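Local structure of CrtC domain-containing protein (Fusarium vanettenii 77-13-4, 7A0Q) at residues N69-V74 with T92-T97; S63-T68 with A199-W204. The protein probably hydrates the isoflavonoid phytoalexin kievitone, acting as a kievitone hydratase of the lyase class with two lipocalin-like domains. All blocks are in the same frame, centred on the assembly; numbering follows the deposited sequence.

Contact 1: N69-V74 with T92-T97; sequences NNEQYV and TLNLET
Tyr73 and Asn94 face each other as a non-hydrogen-bonded antiparallel pair, 4.7 Å between CA atoms, at the open end of the 72-81/86-94 hairpin. Beside them Val74 and Leu93 exchange two backbone hydrogen bonds, and a nearly straight one (170°) from Leu95 N to Gln72 O extends the ladder beyond the last strand residue. The side chain of Asn94 lies against the Tyr73 ring, its CB 3.6 Å from CE2, with amide and ring planes 63° apart. Asn94 CG is anti to the backbone N (chi1 -178°); beyond it OD1 serves the turn and ND2 a water. OD1 accepts from Glu96 N at 2.7 Å in its carbonyl plane, an Asx turn, and from Thr97 N well above that plane, an Asx motif just past the strand end. ND2 donates to a water that donates to Glu71 OE1 and Glu96 OE2. Tyr73 OH gives Glu71 OE1 a very short hydrogen bond, 2.5 Å. Val74, Leu93 and Leu95 all touch Phe321 of strand 317-328; Val74 CG2 meets Leu95 CD2 at 4.2 Å. The shared water probably eases repulsion between the two carboxylates, whose nearest oxygens, Glu71 OE1 and Glu96 OE2, stand 5.2 Å apart.

Contact 2: S63-T68 with A199-W204; sequences SYITTT and AKSHTW
Tyr64 and His202, the two residues with most surface buried here, form a hydrogen-bonded pair in an antiparallel strand pair of the N-terminal lipocalin-like (CrtC family) part of the chain, where strand 58-66 meets strand 202-210. Tyr64 N reaches His202 O at 2.8 Å, nearly along the C=O axis, and His202 N returns a bond to Tyr64 O. On the same sheet face their rings lie almost parallel (17°) but slid apart, so that they barely overlap. Tyr64 CD1 sits over the imidazole face, 3.3 Å from His202 CE1, and Tyr64 CB makes a CH-pi contact with that ring. His202 CG stands between its own backbone N and carbonyl carbon (chi1 65°). The end of the ring comes nearer to Tyr64 than the direction of its CB suggests. Both imidazole nitrogens are engaged: ND1 with Pro179 O and NE2 with Tyr336 OH of the C-terminal barrel, while Tyr64 OH bonds Gln223 of the same barrel. The pair thus joins these two strands to the C-terminal barrel.

Thr66, the next most covered on its strand, closes the other end. Its OG1 donates to Lys200 O at 2.8 Å; its N donates to Ser201 OG, which is itself bonded to Asp197 O. On the face opposite the rings, the Ser63 and Thr203 hydroxyls share a hydrogen bond, OG to OG1, of 2.7 Å.

In the fold
Contacts 1 and 2 illustrate how a meander of strands is sewn together: strands 58-66 and 72-81 are sheet neighbours, probably linked by a hydrogen bond between Tyr73 O and Ile65 N, 2.9 Å apart, and another between Gln72 NE2 and Thr66 OG1. Contact 1 joins the two arms of one hairpin, contact 2 strands far apart in sequence. Both are mainly buried, yet contact 1, at its hairpin's open end, runs out into acidic Glu71 and Glu96 and ordered water, while contact 2 adds hydroxyl bonds and a barely overlapping aromatic pair to its backbone bonds. Each reaches the C-terminal barrel, contact 1 mainly through apolar packing, with Tyr302 OH bonded to Leu95 O, contact 2 through polar ring ends.

Contact 1: N69-V74 with T92-T97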
loop_
_atom_site.group_PDB
_atom_site.type_symbol
_atom_site.label_atom_id
_atom_site.label_comp_id
_atom_site.label_asym_id
_atom_site.label_seq_id
_atom_site.Cartn_x
_atom_site.Cartn_y
_atom_site.Cartn_z
ATOM N N ASN A 69 1.082 -2.843 -24.611
ATOM C CA ASN A 69 2.080 -2.208 -25.465
ATOM C C ASN A 69 3.372 -1.892 -24.712
ATOM O O ASN A 69 4.114 -0.988 -25.111
ATOM C CB ASN A 69 1.500 -0.960 -26.141
ATOM C CG ASN A 69 1.131 0.134 -25.162
ATOM O OD1 ASN A 69 0.714 -0.135 -24.035
ATOM N ND2 ASN A 69 1.264 1.386 -25.599
ATOM N N ASN A 70 3.646 -2.623 -23.623
ATOM C CA ASN A 70 4.949 -2.701 -22.957
ATOM C C ASN A 70 5.329 -1.440 -22.183
ATOM O O ASN A 70 6.517 -1.204 -21.935
ATOM C CB ASN A 70 6.069 -3.050 -23.949
ATOM C CG ASN A 70 7.250 -3.726 -23.282
ATOM O OD1 ASN A 70 7.093 -4.491 -22.330
ATOM N ND2 ASN A 70 8.447 -3.448 -23.786
ATOM N N GLU A 71 4.358 -0.628 -21.772
ATOM C CA GLU A 71 4.624 0.493 -20.879
ATOM C C GLU A 71 4.377 0.071 -19.434
ATOM O O GLU A 71 3.511 -0.762 -19.162
ATOM C CB GLU A 71 3.738 1.695 -21.201
ATOM C CG GLU A 71 3.780 2.171 -22.645
ATOM C CD GLU A 71 2.835 3.334 -22.863
ATOM O OE1 GLU A 71 2.975 4.354 -22.160
ATOM O OE2 GLU A 71 1.942 3.224 -23.728
ATOM N N GLN A 72 5.122 0.666 -18.510
ATOM C CA GLN A 72 4.966 0.332 -17.100
ATOM C C GLN A 72 4.505 1.536 -16.290
ATOM O O GLN A 72 4.969 2.666 -16.489
ATOM C CB GLN A 72 6.254 -0.244 -16.525
ATOM C CG GLN A 72 6.558 -1.615 -17.112
ATOM C CD GLN A 72 7.623 -2.358 -16.359
ATOM O OE1 GLN A 72 8.644 -1.789 -15.977
ATOM N NE2 GLN A 72 7.397 -3.646 -16.143
ATOM N N TYR A 73 3.587 1.271 -15.359
ATOM C CA TYR A 73 2.996 2.297 -14.515
ATOM C C TYR A 73 2.848 1.738 -13.113
ATOM O O TYR A 73 2.769 0.525 -12.917
ATOM C CB TYR A 73 1.617 2.741 -15.021
ATOM C CG TYR A 73 1.647 3.389 -16.386
ATOM C CD1 TYR A 73 1.616 2.614 -17.537
ATOM C CD2 TYR A 73 1.705 4.775 -16.522
ATOM C CE1 TYR A 73 1.649 3.203 -18.792
ATOM C CE2 TYR A 73 1.740 5.372 -17.779
ATOM C CZ TYR A 73 1.711 4.576 -18.905
ATOM O OH TYR A 73 1.738 5.146 -20.164
ATOM N N VAL A 74 2.802 2.636 -12.136
ATOM C CA VAL A 74 2.362 2.297 -10.784
ATOM C C VAL A 74 1.118 3.132 -10.513
ATOM O O VAL A 74 1.144 4.361 -10.656
ATOM C CB VAL A 74 3.458 2.542 -9.736
ATOM C CG1 VAL A 74 2.902 2.347 -8.333
ATOM C CG2 VAL A 74 4.635 1.599 -9.972
ATOM N N THR A 92 -1.183 8.091 -10.679
ATOM C CA THR A 92 -0.525 7.279 -11.691
ATOM C C THR A 92 0.895 7.780 -11.866
ATOM O O THR A 92 1.143 8.987 -11.802
ATOM C CB THR A 92 -1.246 7.329 -13.043
ATOM O OG1 THR A 92 -1.141 8.656 -13.569
ATOM C CG2 THR A 92 -2.716 6.959 -12.889
ATOM N N LEU A 93 1.823 6.848 -12.070
ATOM C CA LEU A 93 3.224 7.164 -12.319
ATOM C C LEU A 93 3.667 6.394 -13.551
ATOM O O LEU A 93 3.555 5.166 -13.586
ATOM C CB LEU A 93 4.106 6.801 -11.116
ATOM C CG LEU A 93 5.616 7.019 -11.288
ATOM C CD1 LEU A 93 5.943 8.507 -11.402
ATOM C CD2 LEU A 93 6.407 6.361 -10.159
ATOM N N ASN A 94 4.149 7.118 -14.559
ATOM C CA ASN A 94 4.742 6.511 -15.744
ATOM C C ASN A 94 6.213 6.221 -15.457
ATOM O O ASN A 94 6.996 7.146 -15.219
ATOM C CB ASN A 94 4.589 7.450 -16.943
ATOM C CG ASN A 94 5.138 6.857 -18.241
ATOM O OD1 ASN A 94 6.201 6.245 -18.259
ATOM N ND2 ASN A 94 4.415 7.062 -19.336
ATOM N N LEU A 95 6.597 4.942 -15.489
ATOM C CA LEU A 95 7.951 4.581 -15.091
ATOM C C LEU A 95 8.990 4.926 -16.150
ATOM O O LEU A 95 10.183 4.967 -15.831
ATOM C CB LEU A 95 8.026 3.093 -14.753
ATOM C CG LEU A 95 7.185 2.662 -13.546
ATOM C CD1 LEU A 95 7.500 1.216 -13.164
ATOM C CD2 LEU A 95 7.415 3.593 -12.359
ATOM N N GLU A 96 8.564 5.181 -17.389
ATOM C CA GLU A 96 9.515 5.587 -18.419
ATOM C C GLU A 96 9.837 7.073 -18.333
ATOM O O GLU A 96 11.002 7.469 -18.445
ATOM C CB GLU A 96 8.964 5.254 -19.806
ATOM C CG GLU A 96 9.910 5.634 -20.946
ATOM C CD GLU A 96 9.176 5.926 -22.248
ATOM O OE1 GLU A 96 9.766 6.601 -23.121
ATOM O OE2 GLU A 96 8.012 5.490 -22.397
ATOM N N THR A 97 8.822 7.912 -18.139
ATOM C CA THR A 97 8.970 9.356 -18.252
ATOM C C THR A 97 8.916 10.091 -16.923
ATOM O O THR A 97 9.207 11.294 -16.894
ATOM C CB THR A 97 7.868 9.924 -19.155
ATOM O OG1 THR A 97 6.604 9.786 -18.486
ATOM C CG2 THR A 97 7.825 9.172 -20.471
HETATM O O HOH W 1 5.178 5.868 -22.107
HETATM O O HOH W 2 6.256 3.459 -19.100
#

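Contact 2: S63-T68 with A199-W204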
loop_
_atom_site.group_PDB
_atom_site.type_symbol
_atom_site.label_atom_id
_atom_site.label_comp_id
_atom_site.label_asym_id
_atom_site.label_seq_id
_atom_site.Cartn_x
_atom_site.Cartn_y
_atom_site.Cartn_z
ATOM N N SER A 63 -1.043 -0.911 -7.850
ATOM C CA SER A 63 -0.910 -1.824 -8.977
ATOM C C SER A 63 0.377 -1.529 -9.725
ATOM O O SER A 63 0.619 -0.384 -10.120
ATOM C CB SER A 63 -2.103 -1.707 -9.927
ATOM O OG SER A 63 -3.310 -2.066 -9.277
ATOM N N TYR A 64 1.202 -2.559 -9.882
ATOM C CA TYR A 64 2.437 -2.502 -10.651
ATOM C C TYR A 64 2.125 -3.094 -12.019
ATOM O O TYR A 64 1.936 -4.307 -12.140
ATOM C CB TYR A 64 3.534 -3.286 -9.936
ATOM C CG TYR A 64 3.788 -2.845 -8.504
ATOM C CD1 TYR A 64 3.035 -3.352 -7.448
ATOM C CD2 TYR A 64 4.788 -1.919 -8.218
ATOM C CE1 TYR A 64 3.279 -2.945 -6.136
ATOM C CE2 TYR A 64 5.043 -1.509 -6.930
ATOM C CZ TYR A 64 4.289 -2.020 -5.893
ATOM O OH TYR A 64 4.574 -1.587 -4.625
ATOM N N ILE A 65 2.057 -2.239 -13.042
ATOM C CA ILE A 65 1.394 -2.565 -14.300
ATOM C C ILE A 65 2.411 -2.581 -15.438
ATOM O O ILE A 65 3.242 -1.676 -15.543
ATOM C CB ILE A 65 0.271 -1.555 -14.606
ATOM C CG1 ILE A 65 -0.948 -1.804 -13.703
ATOM C CG2 ILE A 65 -0.113 -1.603 -16.086
ATOM C CD1 ILE A 65 -1.929 -0.661 -13.688
ATOM N N THR A 66 2.352 -3.617 -16.272
ATOM C CA THR A 66 2.858 -3.558 -17.640
ATOM C C THR A 66 1.652 -3.623 -18.566
ATOM O O THR A 66 0.801 -4.502 -18.406
ATOM C CB THR A 66 3.819 -4.708 -17.957
ATOM O OG1 THR A 66 4.852 -4.779 -16.966
ATOM C CG2 THR A 66 4.459 -4.499 -19.334
ATOM N N THR A 67 1.562 -2.678 -19.510
ATOM C CA THR A 67 0.463 -2.693 -20.460
ATOM C C THR A 67 0.781 -3.640 -21.616
ATOM O O THR A 67 1.908 -4.127 -21.757
ATOM C CB THR A 67 0.185 -1.295 -21.004
ATOM O OG1 THR A 67 1.346 -0.838 -21.703
ATOM C CG2 THR A 67 -0.154 -0.313 -19.871
ATOM N N THR A 68 -0.234 -3.900 -22.450
ATOM C CA THR A 68 -0.021 -4.790 -23.585
ATOM C C THR A 68 0.882 -4.166 -24.639
ATOM O O THR A 68 1.412 -4.899 -25.483
ATOM C CB THR A 68 -1.353 -5.213 -24.213
ATOM O OG1 THR A 68 -2.101 -4.062 -24.626
ATOM C CG2 THR A 68 -2.172 -6.018 -23.218
ATOM N N ALA A 199 -0.089 -11.033 -17.347
ATOM C CA ALA A 199 1.090 -11.853 -17.117
ATOM C C ALA A 199 2.254 -11.055 -16.547
ATOM O O ALA A 199 3.195 -11.650 -16.008
ATOM C CB ALA A 199 1.521 -12.535 -18.423
ATOM N N LYS A 200 2.213 -9.727 -16.644
ATOM C CA LYS A 200 3.352 -8.894 -16.290
ATOM C C LYS A 200 2.922 -7.745 -15.389
ATOM O O LYS A 200 3.467 -6.644 -15.448
ATOM C CB LYS A 200 4.056 -8.394 -17.550
ATOM C CG LYS A 200 4.726 -9.543 -18.308
ATOM C CD LYS A 200 5.328 -9.103 -19.630
ATOM C CE LYS A 200 6.063 -10.272 -20.294
ATOM N NZ LYS A 200 6.607 -9.906 -21.632
ATOM N N SER A 201 1.957 -8.015 -14.511
ATOM C CA SER A 201 1.385 -7.015 -13.617
ATOM C C SER A 201 1.054 -7.696 -12.289
ATOM O O SER A 201 0.900 -8.917 -12.220
ATOM C CB SER A 201 0.100 -6.405 -14.201
ATOM O OG SER A 201 0.348 -5.687 -15.414
ATOM N N HIS A 202 0.931 -6.898 -11.227
ATOM C CA HIS A 202 0.345 -7.420 -9.995
ATOM C C HIS A 202 -0.108 -6.253 -9.140
ATOM O O HIS A 202 0.336 -5.123 -9.324
ATOM C CB HIS A 202 1.317 -8.310 -9.203
ATOM C CG HIS A 202 2.514 -7.582 -8.670
ATOM N ND1 HIS A 202 2.627 -7.178 -7.351
ATOM C CD2 HIS A 202 3.658 -7.190 -9.282
ATOM C CE1 HIS A 202 3.791 -6.572 -7.179
ATOM N NE2 HIS A 202 4.432 -6.561 -8.335
ATOM N N THR A 203 -1.001 -6.545 -8.202
ATOM C CA THR A 203 -1.535 -5.520 -7.313
ATOM C C THR A 203 -1.318 -5.953 -5.875
ATOM O O THR A 203 -1.598 -7.103 -5.523
ATOM C CB THR A 203 -3.032 -5.277 -7.576
ATOM O OG1 THR A 203 -3.195 -4.737 -8.891
ATOM C CG2 THR A 203 -3.635 -4.290 -6.566
ATOM N N TRP A 204 -0.817 -5.038 -5.050
ATOM C CA TRP A 204 -0.812 -5.213 -3.606
ATOM C C TRP A 204 -2.056 -4.502 -3.099
ATOM O O TRP A 204 -2.175 -3.278 -3.233
ATOM C CB TRP A 204 0.447 -4.634 -2.973
ATOM C CG TRP A 204 0.508 -4.771 -1.454
ATOM C CD1 TRP A 204 -0.394 -4.291 -0.530
ATOM C CD2 TRP A 204 1.539 -5.419 -0.705
ATOM N NE1 TRP A 204 0.027 -4.601 0.749
ATOM C CE2 TRP A 204 1.210 -5.294 0.666
ATOM C CE3 TRP A 204 2.718 -6.086 -1.059
ATOM C CZ2 TRP A 204 2.021 -5.814 1.677
ATOM C CZ3 TRP A 204 3.529 -6.591 -0.046
ATOM C CH2 TRP A 204 3.169 -6.463 1.300
#